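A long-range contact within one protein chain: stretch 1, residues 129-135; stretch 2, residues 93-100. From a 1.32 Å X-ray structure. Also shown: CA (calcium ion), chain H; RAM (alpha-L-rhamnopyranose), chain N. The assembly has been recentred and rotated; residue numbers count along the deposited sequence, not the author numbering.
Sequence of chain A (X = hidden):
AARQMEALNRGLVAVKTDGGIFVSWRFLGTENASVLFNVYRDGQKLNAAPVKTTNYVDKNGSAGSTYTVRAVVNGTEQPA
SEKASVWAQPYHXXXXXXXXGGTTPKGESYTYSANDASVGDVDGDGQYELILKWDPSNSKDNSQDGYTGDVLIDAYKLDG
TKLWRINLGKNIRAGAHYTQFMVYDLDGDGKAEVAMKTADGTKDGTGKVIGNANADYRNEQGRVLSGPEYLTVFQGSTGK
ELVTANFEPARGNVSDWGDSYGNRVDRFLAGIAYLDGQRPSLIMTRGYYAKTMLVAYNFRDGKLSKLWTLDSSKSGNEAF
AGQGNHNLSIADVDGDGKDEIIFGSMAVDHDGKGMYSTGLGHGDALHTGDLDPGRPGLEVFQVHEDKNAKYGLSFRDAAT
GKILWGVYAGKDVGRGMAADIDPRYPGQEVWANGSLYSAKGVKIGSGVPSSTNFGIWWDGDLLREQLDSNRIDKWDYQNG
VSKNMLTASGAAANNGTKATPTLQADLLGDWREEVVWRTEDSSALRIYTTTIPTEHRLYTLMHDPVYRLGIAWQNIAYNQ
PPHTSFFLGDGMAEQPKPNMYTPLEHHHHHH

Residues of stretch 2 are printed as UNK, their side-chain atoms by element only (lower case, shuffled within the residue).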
# COMPACT_ATOMS: atom_id res chain seq x y z
N GLU A 129 2.47 -5.41 -12.85
CA GLU A 129 2.97 -4.18 -13.43
C GLU A 129 3.06 -3.13 -12.32
O GLU A 129 2.35 -3.22 -11.31
CB GLU A 129 2.02 -3.66 -14.52
CG GLU A 129 2.15 -4.34 -15.88
CD GLU A 129 1.80 -5.82 -15.86
OE1 GLU A 129 0.65 -6.18 -15.52
OE2 GLU A 129 2.69 -6.63 -16.21
N LEU A 130 3.94 -2.15 -12.51
CA LEU A 130 4.05 -1.01 -11.60
C LEU A 130 3.29 0.18 -12.16
O LEU A 130 3.46 0.55 -13.32
CB LEU A 130 5.52 -0.65 -11.42
CG LEU A 130 6.28 -1.56 -10.46
CD1 LEU A 130 7.78 -1.53 -10.74
CD2 LEU A 130 5.97 -1.21 -9.01
N ILE A 131 2.43 0.76 -11.32
CA ILE A 131 1.71 1.99 -11.66
C ILE A 131 2.37 3.09 -10.84
O ILE A 131 2.30 3.07 -9.60
CB ILE A 131 0.19 1.87 -11.35
CG1 ILE A 131 -0.43 0.62 -12.00
CG2 ILE A 131 -0.56 3.15 -11.75
CD1 ILE A 131 -0.30 0.54 -13.52
N LEU A 132 3.01 4.04 -11.52
CA LEU A 132 3.85 5.04 -10.88
C LEU A 132 3.30 6.45 -11.00
O LEU A 132 2.94 6.89 -12.09
CB LEU A 132 5.24 5.00 -11.50
CG LEU A 132 6.27 6.03 -11.01
CD1 LEU A 132 6.67 5.72 -9.57
CD2 LEU A 132 7.48 6.04 -11.92
N LYS A 133 3.28 7.16 -9.87
CA LYS A 133 2.93 8.57 -9.86
C LYS A 133 4.21 9.39 -9.91
O LYS A 133 5.13 9.16 -9.12
CB LYS A 133 2.11 8.91 -8.60
CG LYS A 133 1.66 10.38 -8.51
CD LYS A 133 0.88 10.66 -7.21
CE LYS A 133 1.81 10.70 -6.02
NZ LYS A 133 1.08 10.83 -4.71
N TRP A 134 4.25 10.34 -10.84
CA TRP A 134 5.32 11.33 -10.91
C TRP A 134 4.92 12.57 -10.12
O TRP A 134 3.75 12.98 -10.13
CB TRP A 134 5.58 11.72 -12.37
CG TRP A 134 6.19 10.63 -13.18
CD1 TRP A 134 5.55 9.74 -13.98
CD2 TRP A 134 7.59 10.33 -13.26
NE1 TRP A 134 6.47 8.89 -14.57
CE2 TRP A 134 7.73 9.22 -14.13
CE3 TRP A 134 8.74 10.87 -12.68
CZ2 TRP A 134 8.98 8.66 -14.45
CZ3 TRP A 134 9.98 10.31 -12.99
CH2 TRP A 134 10.08 9.21 -13.86
N ASP A 135 5.89 13.19 -9.45
CA ASP A 135 5.62 14.38 -8.65
C ASP A 135 6.43 15.55 -9.17
O ASP A 135 7.66 15.46 -9.28
CB ASP A 135 5.96 14.14 -7.18
CG ASP A 135 5.32 15.16 -6.27
OD1 ASP A 135 4.08 15.33 -6.32
OD2 ASP A 135 6.07 15.78 -5.49
N UNK A 93 16.42 -3.37 -12.16
CA UNK A 93 16.11 -2.01 -12.60
C UNK A 93 15.02 -1.96 -13.65
O UNK A 93 15.07 -2.68 -14.65
c UNK A 93 17.37 -1.32 -13.16
o UNK A 93 18.32 -1.14 -12.13
N UNK A 94 14.03 -1.11 -13.41
CA UNK A 94 13.00 -0.81 -14.39
C UNK A 94 13.29 0.60 -14.91
O UNK A 94 13.09 1.57 -14.18
c UNK A 94 11.35 -2.20 -13.06
c UNK A 94 11.58 -0.86 -13.76
c UNK A 94 10.51 -0.62 -14.82
N UNK A 95 13.82 0.72 -16.15
CA UNK A 95 14.09 2.06 -16.67
C UNK A 95 12.80 2.85 -16.82
O UNK A 95 11.76 2.29 -17.18
c UNK A 95 14.15 -0.33 -17.12
c UNK A 95 14.24 0.43 -18.42
c UNK A 95 14.71 1.79 -18.04
N UNK A 96 12.88 4.15 -16.54
CA UNK A 96 11.71 5.03 -16.60
C UNK A 96 11.82 6.00 -17.76
O UNK A 96 12.92 6.33 -18.21
c UNK A 96 11.32 5.84 -12.79
c UNK A 96 11.34 4.96 -14.03
c UNK A 96 11.55 5.81 -15.29
c UNK A 96 10.06 4.15 -14.13
N UNK A 97 10.67 6.46 -18.24
CA UNK A 97 10.62 7.56 -19.19
C UNK A 97 10.36 8.82 -18.38
O UNK A 97 9.22 9.19 -18.11
c UNK A 97 9.52 7.33 -20.23
o UNK A 97 10.33 9.26 -21.39
o UNK A 97 8.24 8.69 -21.72
c UNK A 97 9.35 8.51 -21.18
N UNK A 98 11.44 9.48 -17.97
CA UNK A 98 11.32 10.63 -17.09
C UNK A 98 10.69 11.79 -17.85
O UNK A 98 11.18 12.19 -18.91
c UNK A 98 12.69 11.01 -16.52
c UNK A 98 14.04 12.29 -14.85
c UNK A 98 12.65 12.08 -15.43
c UNK A 98 14.05 13.40 -13.83
n UNK A 98 15.44 13.66 -13.37
N UNK A 99 9.57 12.33 -17.32
CA UNK A 99 8.89 13.42 -18.00
C UNK A 99 9.72 14.68 -17.96
O UNK A 99 10.41 14.94 -16.96
c UNK A 99 7.62 13.63 -17.18
c UNK A 99 8.90 11.94 -16.07
c UNK A 99 7.54 12.49 -16.22
N UNK A 100 9.67 15.45 -19.04
CA UNK A 100 10.34 16.75 -19.11
C UNK A 100 9.71 17.72 -18.12
O UNK A 100 8.50 17.67 -17.86
c UNK A 100 10.25 17.31 -20.52
CA CA H . 1.26 -8.62 -15.94
C1 RAM N . 9.40 16.72 -1.42
C2 RAM N . 8.31 16.18 -2.35
C3 RAM N . 8.80 15.08 -3.30
C4 RAM N . 9.69 14.10 -2.55
C5 RAM N . 10.89 14.87 -2.01
C6 RAM N . 11.88 13.95 -1.32
O1 RAM N . 9.97 17.89 -1.97
O2 RAM N . 7.23 15.70 -1.58
O3 RAM N . 7.72 14.42 -3.91
O4 RAM N . 10.08 12.97 -3.32
O5 RAM N . 10.44 15.82 -1.05
O HOH W 1 3.36 -9.20 -16.92

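Position 93 carries one carbon followed by one oxygen, the pattern of a hydroxymethyl group, and its side chain is out of reach of stretch 1. It is Ser-93, in a strand that begins earlier in the chain. At position 94 three carbons form a fork directly at CB, which points toward stretch 1, and one branch meets the side chain of Leu-130. This is Val-94; its CG2 lies 4.3 Å from CD1 of Leu-130, a loose apolar contact. Position 95 has three carbons that close a ring onto its own backbone N. It is Pro-95, exposed and out of reach of stretch 1.

Position 96 has four carbons, forked at the second, and reaches two residues of stretch 1, Leu-132 and Trp-134. The fork beyond CB identifies Leu-96. Both methyls, CD1 and CD2, lie 3.9 Å from CD2 of Leu-132, and CD1 also lies 3.7 Å from CH2 of Trp-134. At position 97 two carbons, the second bearing two oxygens, make a short carboxylate, while the backbone meets the Trp-134 indole. This is Asp-97, with O 3.7 Å from CZ2 of Trp-134; its carboxylate is hydrogen-bonded elsewhere in the structure.

Position 98 shows four carbons in a row ending in nitrogen, and its base touches the Trp-134 indole. It is Lys-98, extended with all four chi angles t, so its end leads away while the base of the residue stays near the ring: CA is 3.7 Å from CH2 of Trp-134, and CG is 4.0 Å from CZ3 of Trp-134. Position 99 again has three carbons closed onto the backbone N, here pressed against the Trp-134 ring. This is Pro-99, whose CD sits 3.3 Å from the centroid of the six-membered ring of Trp-134, only 5° off the ring normal, a CH-pi contact over one face. Position 100 has a single side-chain carbon and does not reach stretch 1; it is Ala-100.

The contact is built from side-chain packing, with no hydrogen bond between the stretches. Their touching parts run in similar directions, 28° apart, and along the strand the alternate residues Leu-130, Leu-132 and Trp-134 point toward stretch 2. The intervening Ile-131 and Lys-133 do not reach it. Two leucines supply modest aliphatic contacts, but Trp-134 has the largest area covered, since its broad ring meets four consecutive residues from Leu-96 to Pro-99. The flat indole lets the proline ring approach closely, and Pro-99, in the loop after the strand, lies over one face of it.

Stretch 2 (93-100) SVPLDKPA
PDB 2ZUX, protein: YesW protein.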